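Acyl-coenzyme A oxidase acox-1.2 (Caenorhabditis elegans, PDB 5K3J) catalyses the FAD-dependent, oxygen-consuming desaturation of CoA-linked short-chain ascarosides, the first step of their peroxisomal beta-oxidation during pheromone synthesis. Local coordinates at residues A[344-349]-A[603-608]; A[356-361]-A[532-537]; A[478-483]-A[561-566]. All coordinates share one frame; numbering follows the deposited sequence.

Contact 1. Residues A[344-349]-A[603-608]; sequences PSLARA and SLVDSF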
# COMPACT_ATOMS: atom_id res chain seq x y z
N PRO A 344 6.62 15.95 -6.09
CA PRO A 344 6.83 16.15 -4.65
C PRO A 344 7.52 14.96 -3.98
O PRO A 344 8.35 15.16 -3.09
CB PRO A 344 5.42 16.32 -4.10
CG PRO A 344 4.65 16.88 -5.25
CD PRO A 344 5.22 16.22 -6.47
N SER A 345 7.18 13.75 -4.40
CA SER A 345 7.85 12.56 -3.90
C SER A 345 9.32 12.60 -4.29
O SER A 345 10.20 12.21 -3.52
CB SER A 345 7.20 11.29 -4.44
OG SER A 345 5.81 11.25 -4.12
N LEU A 346 9.57 13.09 -5.51
CA LEU A 346 10.93 13.27 -6.00
C LEU A 346 11.68 14.29 -5.16
O LEU A 346 12.89 14.17 -4.95
CB LEU A 346 10.92 13.70 -7.47
CG LEU A 346 12.29 13.85 -8.13
CD1 LEU A 346 13.05 12.54 -8.06
CD2 LEU A 346 12.15 14.33 -9.57
N ALA A 347 10.96 15.28 -4.66
CA ALA A 347 11.54 16.27 -3.76
C ALA A 347 11.83 15.62 -2.41
O ALA A 347 12.82 15.95 -1.75
CB ALA A 347 10.61 17.45 -3.59
N ARG A 348 10.97 14.69 -2.00
CA ARG A 348 11.13 13.99 -0.74
C ARG A 348 12.28 12.99 -0.78
O ARG A 348 13.01 12.84 0.19
CB ARG A 348 9.83 13.27 -0.36
CG ARG A 348 8.81 14.18 0.31
CD ARG A 348 7.46 13.49 0.46
NE ARG A 348 6.56 14.25 1.32
CZ ARG A 348 5.30 13.93 1.56
NH1 ARG A 348 4.77 12.85 0.99
NH2 ARG A 348 4.55 14.69 2.36
N ALA A 349 12.43 12.32 -1.92
CA ALA A 349 13.49 11.33 -2.09
C ALA A 349 14.86 11.97 -1.88
O ALA A 349 15.72 11.40 -1.20
CB ALA A 349 13.41 10.70 -3.46
N SER A 603 16.10 13.52 -16.04
CA SER A 603 17.49 13.72 -15.65
C SER A 603 17.69 13.60 -14.14
O SER A 603 18.70 13.08 -13.68
CB SER A 603 17.99 15.09 -16.13
OG SER A 603 17.96 15.18 -17.54
N LEU A 604 16.71 14.08 -13.38
CA LEU A 604 16.82 14.06 -11.92
C LEU A 604 16.79 12.63 -11.37
O LEU A 604 17.31 12.36 -10.29
CB LEU A 604 15.70 14.89 -11.28
CG LEU A 604 15.87 16.41 -11.30
CD1 LEU A 604 14.65 17.11 -10.71
CD2 LEU A 604 17.13 16.83 -10.56
N VAL A 605 16.19 11.71 -12.13
CA VAL A 605 16.09 10.32 -11.70
C VAL A 605 17.19 9.47 -12.32
O VAL A 605 17.67 8.51 -11.71
CB VAL A 605 14.71 9.72 -12.02
CG1 VAL A 605 13.62 10.43 -11.23
CG2 VAL A 605 14.42 9.80 -13.51
N ASP A 606 17.61 9.82 -13.54
CA ASP A 606 18.73 9.16 -14.21
C ASP A 606 19.99 9.34 -13.38
O ASP A 606 20.93 8.55 -13.47
CB ASP A 606 18.94 9.72 -15.62
CG ASP A 606 17.95 9.16 -16.62
OD1 ASP A 606 17.51 8.00 -16.44
OD2 ASP A 606 17.61 9.88 -17.59
N SER A 607 20.00 10.39 -12.57
CA SER A 607 21.13 10.73 -11.73
C SER A 607 21.38 9.70 -10.64
O SER A 607 22.52 9.52 -10.20
CB SER A 607 20.92 12.10 -11.11
OG SER A 607 20.74 13.09 -12.11
N PHE A 608 20.33 9.03 -10.19
CA PHE A 608 20.47 8.01 -9.15
C PHE A 608 21.30 6.84 -9.67
O PHE A 608 21.74 5.98 -8.89
CB PHE A 608 19.10 7.54 -8.66
CG PHE A 608 18.32 8.59 -7.91
CD1 PHE A 608 18.58 8.86 -6.58
CD2 PHE A 608 17.31 9.30 -8.54
CE1 PHE A 608 17.87 9.82 -5.89
CE2 PHE A 608 16.59 10.26 -7.85
CZ PHE A 608 16.87 10.52 -6.52
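Leu346 on helix 343-363 packs its two methyls on Leu604 and Val605 of helix 601-606 and on Phe608 just beyond, and apolar contact between these side chains carries the whole joint. The torsion about its CA-CB bond sets CG anti to the backbone N (chi1 -177°), which sends both methyls across to the other segment. The two branches divide the work. Leu346 CD2 lies 3.9 Å from Leu604 CD1 and also brushes Leu604 CB, whereas Leu346 CD1 meets Val605 CG1 at 3.9 Å, the two side chains crossing at about a right angle. The same CD1 comes up to the rim of the aromatic ring, 4.2 Å from Phe608 CE2 and close to the ring plane, so the phenyl group offers its edge and not its face. Ala349, one turn after Leu346, turns its methyl the same way. Leu308 of helix 287-315 also packs on Leu346.

Between the two segments the bonding is apolar only; polar bonds lie around it. One of them, from Tyr350 OH to Leu604 O, links the same two helices. Within 603-608, Ser607 OG donates to Ser603 O at 2.6 Å, tilted 22° from the carbonyl plane, and Phe608 N bonds to Val605 O. Asp606, which takes no part in the packing, forms salt bridges with Arg18 and Arg313.

With aliphatic groups and a ring edge as its means, the contact depends on burial and the close fit of methyls, while the polar groups nearby are paired by other partners.

Contact 2. Residues A[356-361]-A[532-537]; sequences GFETIH and RLFIIE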
# COMPACT_ATOMS: atom_id res chain seq x y z
N GLY A 356 19.23 11.71 5.65
CA GLY A 356 19.84 10.44 6.00
C GLY A 356 21.34 10.55 6.24
O GLY A 356 21.87 9.90 7.14
N PHE A 357 22.02 11.36 5.44
CA PHE A 357 23.46 11.55 5.58
C PHE A 357 23.83 12.12 6.94
O PHE A 357 24.84 11.71 7.53
CB PHE A 357 24.01 12.48 4.48
CG PHE A 357 24.38 11.77 3.22
CD1 PHE A 357 25.36 10.80 3.22
CD2 PHE A 357 23.75 12.08 2.03
CE1 PHE A 357 25.70 10.14 2.07
CE2 PHE A 357 24.09 11.42 0.87
CZ PHE A 357 25.07 10.45 0.89
N GLU A 358 23.03 13.05 7.44
CA GLU A 358 23.30 13.66 8.74
C GLU A 358 23.15 12.65 9.88
O GLU A 358 24.05 12.53 10.71
CB GLU A 358 22.37 14.85 8.98
CG GLU A 358 22.63 16.05 8.08
CD GLU A 358 21.93 17.30 8.57
OE1 GLU A 358 21.38 17.28 9.69
OE2 GLU A 358 21.92 18.31 7.83
N THR A 359 22.04 11.93 9.91
CA THR A 359 21.76 11.01 11.00
C THR A 359 22.61 9.74 10.93
O THR A 359 22.84 9.08 11.94
CB THR A 359 20.27 10.62 11.06
OG1 THR A 359 19.89 10.01 9.82
CG2 THR A 359 19.41 11.85 11.31
N ILE A 360 23.08 9.40 9.73
CA ILE A 360 24.00 8.27 9.59
C ILE A 360 25.33 8.61 10.24
O ILE A 360 25.92 7.79 10.94
CB ILE A 360 24.23 7.90 8.10
CG1 ILE A 360 23.08 7.03 7.59
CG2 ILE A 360 25.54 7.16 7.91
CD1 ILE A 360 23.12 6.79 6.09
N HIS A 361 25.79 9.84 10.02
CA HIS A 361 27.13 10.22 10.45
C HIS A 361 27.21 10.47 11.96
O HIS A 361 28.17 10.04 12.60
CB HIS A 361 27.61 11.46 9.69
CG HIS A 361 29.09 11.47 9.44
ND1 HIS A 361 29.99 12.09 10.28
CD2 HIS A 361 29.83 10.92 8.44
CE1 HIS A 361 31.21 11.93 9.81
NE2 HIS A 361 31.14 11.23 8.70
N ARG A 532 9.41 16.79 10.23
CA ARG A 532 9.23 17.36 8.91
C ARG A 532 10.02 18.65 8.82
O ARG A 532 10.57 18.99 7.77
CB ARG A 532 7.75 17.60 8.60
CG ARG A 532 6.97 16.33 8.31
CD ARG A 532 6.17 16.45 7.03
NE ARG A 532 4.74 16.29 7.27
CZ ARG A 532 3.81 16.38 6.32
NH1 ARG A 532 4.17 16.64 5.07
NH2 ARG A 532 2.53 16.22 6.62
N LEU A 533 10.07 19.37 9.93
CA LEU A 533 10.90 20.56 10.03
C LEU A 533 12.36 20.19 9.81
O LEU A 533 13.08 20.88 9.08
CB LEU A 533 10.72 21.24 11.39
CG LEU A 533 11.77 22.26 11.84
CD1 LEU A 533 11.92 23.41 10.86
CD2 LEU A 533 11.44 22.79 13.23
N PHE A 534 12.79 19.10 10.44
CA PHE A 534 14.18 18.67 10.35
C PHE A 534 14.58 18.26 8.94
O PHE A 534 15.65 18.61 8.46
CB PHE A 534 14.45 17.51 11.32
CG PHE A 534 15.88 17.07 11.35
CD1 PHE A 534 16.78 17.66 12.23
CD2 PHE A 534 16.33 16.07 10.51
CE1 PHE A 534 18.10 17.25 12.26
CE2 PHE A 534 17.65 15.66 10.53
CZ PHE A 534 18.54 16.26 11.41
N ILE A 535 13.71 17.48 8.30
CA ILE A 535 13.94 17.03 6.92
C ILE A 535 14.20 18.22 6.00
O ILE A 535 15.09 18.18 5.15
CB ILE A 535 12.75 16.21 6.39
CG1 ILE A 535 12.61 14.90 7.18
CG2 ILE A 535 12.91 15.90 4.91
CD1 ILE A 535 11.27 14.22 7.02
N ILE A 536 13.44 19.28 6.21
CA ILE A 536 13.58 20.51 5.44
C ILE A 536 14.93 21.19 5.68
O ILE A 536 15.63 21.54 4.73
CB ILE A 536 12.45 21.50 5.77
CG1 ILE A 536 11.11 20.93 5.31
CG2 ILE A 536 12.70 22.85 5.12
CD1 ILE A 536 9.93 21.81 5.62
N GLU A 537 15.29 21.36 6.95
CA GLU A 537 16.56 21.98 7.32
C GLU A 537 17.74 21.21 6.75
O GLU A 537 18.65 21.79 6.16
CB GLU A 537 16.69 22.05 8.84
CG GLU A 537 15.60 22.83 9.55
CD GLU A 537 15.90 23.01 11.02
OE1 GLU A 537 15.65 22.07 11.80
OE2 GLU A 537 16.39 24.10 11.39
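Phe534 of helix 520-543 extends its ring toward two neighbouring side chains of helix 343-363, Glu358 and Thr359, making a small, mostly buried contact of one aromatic group against a carboxylate and a methyl. The carboxylate comes nearer than the methyl: Glu358 OE1 stands 3.5 Å from Phe534 CZ, at the far end of the ring, and 4.2 Å from both Phe534 CE1 and Phe534 CE2. It comes in obliquely, with the carboxylate and ring planes 83° apart. Phe534 CG is anti to the backbone N (chi1 -176°), which carries the ring out from its helix, while the glutamate chain runs extended beyond CG to meet it.

The carboxylate's charge is answered outside the two segments: Glu358 OE1 forms a salt bridge with Arg541, two turns further along the helix that bears Phe534. The same oxygen therefore serves an ion pair and lies against the ring, and the arginine probably offsets part of the carboxylate's charge beside the ring.

Apolar packing is lighter. Thr359 CG2 lies 4.3 Å from Phe534 CE2, again obliquely, and its hydroxyl is turned to another task, a hydrogen bond with Ser294 O of helix 287-315. Leu384 of helix 379-405 touches both Thr359 and Phe534, so helix 379-405 packs against both residues.

The arrangement is helix-to-helix packing within the C-terminal alpha-helical part of an acyl-CoA oxidase, joining a helix of the C-alpha1 region to one of the final oxidase region; Thr359 lies about 8 Å, side chain to side chain, from the substrate-binding Arg293.

Contact 3. Residues A[478-483]-A[561-566]; sequences TSLNGY and LHVNYE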
# COMPACT_ATOMS: atom_id res chain seq x y z
N THR A 478 8.78 34.85 1.07
CA THR A 478 9.55 35.62 0.10
C THR A 478 10.94 35.04 -0.19
O THR A 478 11.47 35.25 -1.28
CB THR A 478 9.72 37.10 0.55
OG1 THR A 478 8.57 37.52 1.28
CG2 THR A 478 9.91 38.01 -0.66
N SER A 479 11.52 34.31 0.76
CA SER A 479 12.84 33.71 0.56
C SER A 479 13.17 32.57 1.53
O SER A 479 13.98 32.74 2.45
CB SER A 479 13.92 34.78 0.64
OG SER A 479 13.91 35.63 -0.50
N LEU A 480 12.55 31.41 1.32
CA LEU A 480 12.93 30.15 1.96
C LEU A 480 13.07 30.15 3.49
O LEU A 480 12.36 29.42 4.17
CB LEU A 480 14.24 29.65 1.35
CG LEU A 480 14.06 28.76 0.12
CD1 LEU A 480 15.34 28.01 -0.19
CD2 LEU A 480 12.90 27.78 0.32
N ASN A 481 14.00 30.94 4.01
CA ASN A 481 14.27 30.94 5.45
C ASN A 481 13.03 31.25 6.27
O ASN A 481 12.91 30.85 7.43
CB ASN A 481 15.39 31.94 5.80
CG ASN A 481 16.66 31.68 5.01
OD1 ASN A 481 16.62 31.47 3.80
ND2 ASN A 481 17.80 31.70 5.70
N GLY A 482 12.09 31.97 5.65
CA GLY A 482 10.82 32.27 6.27
C GLY A 482 9.91 31.06 6.33
O GLY A 482 9.05 30.96 7.21
N TYR A 483 10.09 30.12 5.40
CA TYR A 483 9.35 28.87 5.43
C TYR A 483 9.78 28.02 6.63
O TYR A 483 8.94 27.47 7.34
CB TYR A 483 9.55 28.07 4.15
CG TYR A 483 8.73 28.51 2.96
CD1 TYR A 483 9.29 29.30 1.97
CD2 TYR A 483 7.41 28.12 2.82
CE1 TYR A 483 8.55 29.71 0.87
CE2 TYR A 483 6.65 28.52 1.73
CZ TYR A 483 7.23 29.31 0.76
OH TYR A 483 6.49 29.71 -0.33
N LEU A 561 9.93 23.32 -4.35
CA LEU A 561 8.76 22.48 -4.56
C LEU A 561 8.39 21.73 -3.29
O LEU A 561 7.21 21.64 -2.93
CB LEU A 561 9.02 21.50 -5.71
CG LEU A 561 8.03 20.38 -5.97
CD1 LEU A 561 6.62 20.93 -6.07
CD2 LEU A 561 8.41 19.67 -7.25
N HIS A 562 9.41 21.21 -2.62
CA HIS A 562 9.24 20.53 -1.34
C HIS A 562 8.52 21.43 -0.35
O HIS A 562 7.38 21.17 0.03
CB HIS A 562 10.61 20.12 -0.78
CG HIS A 562 10.53 19.31 0.48
ND1 HIS A 562 10.22 17.97 0.50
CD2 HIS A 562 10.74 19.66 1.78
CE1 HIS A 562 10.23 17.53 1.74
NE2 HIS A 562 10.55 18.53 2.54
N VAL A 563 9.18 22.52 0.03
CA VAL A 563 8.72 23.38 1.12
C VAL A 563 7.35 24.01 0.86
O VAL A 563 6.67 24.43 1.80
CB VAL A 563 9.75 24.49 1.41
CG1 VAL A 563 9.56 25.67 0.46
CG2 VAL A 563 9.65 24.91 2.85
N ASN A 564 6.95 24.06 -0.40
CA ASN A 564 5.64 24.59 -0.76
C ASN A 564 4.57 23.50 -0.68
O ASN A 564 3.48 23.73 -0.16
CB ASN A 564 5.67 25.20 -2.17
CG ASN A 564 6.03 26.67 -2.16
OD1 ASN A 564 5.17 27.53 -1.98
ND2 ASN A 564 7.31 26.97 -2.35
N TYR A 565 4.90 22.33 -1.21
CA TYR A 565 4.00 21.18 -1.17
C TYR A 565 3.78 20.72 0.27
O TYR A 565 2.66 20.41 0.66
CB TYR A 565 4.56 20.03 -2.01
CG TYR A 565 3.71 18.77 -1.97
CD1 TYR A 565 2.64 18.60 -2.83
CD2 TYR A 565 3.98 17.76 -1.05
CE1 TYR A 565 1.87 17.46 -2.79
CE2 TYR A 565 3.22 16.62 -1.00
CZ TYR A 565 2.16 16.47 -1.87
OH TYR A 565 1.39 15.33 -1.83
N GLU A 566 4.85 20.69 1.05
CA GLU A 566 4.77 20.23 2.43
C GLU A 566 3.94 21.20 3.27
O GLU A 566 3.13 20.78 4.10
CB GLU A 566 6.16 20.06 3.05
CG GLU A 566 7.10 19.13 2.27
CD GLU A 566 6.57 17.71 2.13
OE1 GLU A 566 5.77 17.27 2.98
OE2 GLU A 566 6.97 17.03 1.15
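The opening turn of helix 481-507 packs here on the C-terminal half of helix 549-569, a helix whose Tyr565 belongs to the ATP pocket. Tyr483 and Val563, the residues of closest backbone approach, carry most of the contact. A CH-pi interaction is central: Val563 CG1 sits over one face of the Tyr483 ring, 3.9 Å from its centroid and only 11° off the ring normal. The other methyl, Val563 CG2, is 3.4 Å from Tyr483 CB, so the valine straddles the root and the middle of the aromatic side chain. Its torsion (chi1 84°) puts CG1 between the backbone N and carbonyl carbon and CG2 anti to the N, turning both branches to the tyrosine. Leu480, at the N-cap position before the helix, adds Leu480 CD2 at 4.0 Å from Val563 CG1, so this methyl is shared between a ring face and an aliphatic branch.

At the far end of the ring, Tyr483 OH comes within 3.0 Å of Asn564 OD1, the ring and amide planes lying 66° apart. The amide is anchored on its nitrogen side, where Asn564 ND2 bonds to His560 O one turn earlier on its own helix. Tyr585 of helix 581-597 packs on Tyr483, and Val586 and Gln589 of that helix on Asn564.

With an alanine in place of Tyr483, the ring under Val563 CG1 is lost, which would probably open a gap beside the valine and leave the Asn564 amide without its phenolic neighbour.

This is helix-helix packing, a CH-pi contact at the start of one helix against another, within the C-terminal all-helical region of this acyl-CoA oxidase.

All three contacts join helices. Every touching residue of contact 1 is buried, while contacts 2 and 3 each include one that is partly exposed; contact 3 lies farthest from the chain's centre. Contacts 1 and 2 use different parts of helix 343-363. Their chemistry also differs: aliphatic groups and a ring edge in contact 1, a carboxylate against a ring in contact 2, a methyl over a ring face in contact 3. Charges tie them together through Glu566 of contact 3. Glu566 OE2 is 2.8 Å from Arg348 NE of contact 1. Glu566 OE1 is 2.7 Å from Arg532 NH1 of contact 2, so one carboxylate pairs with two neighbouring arginines.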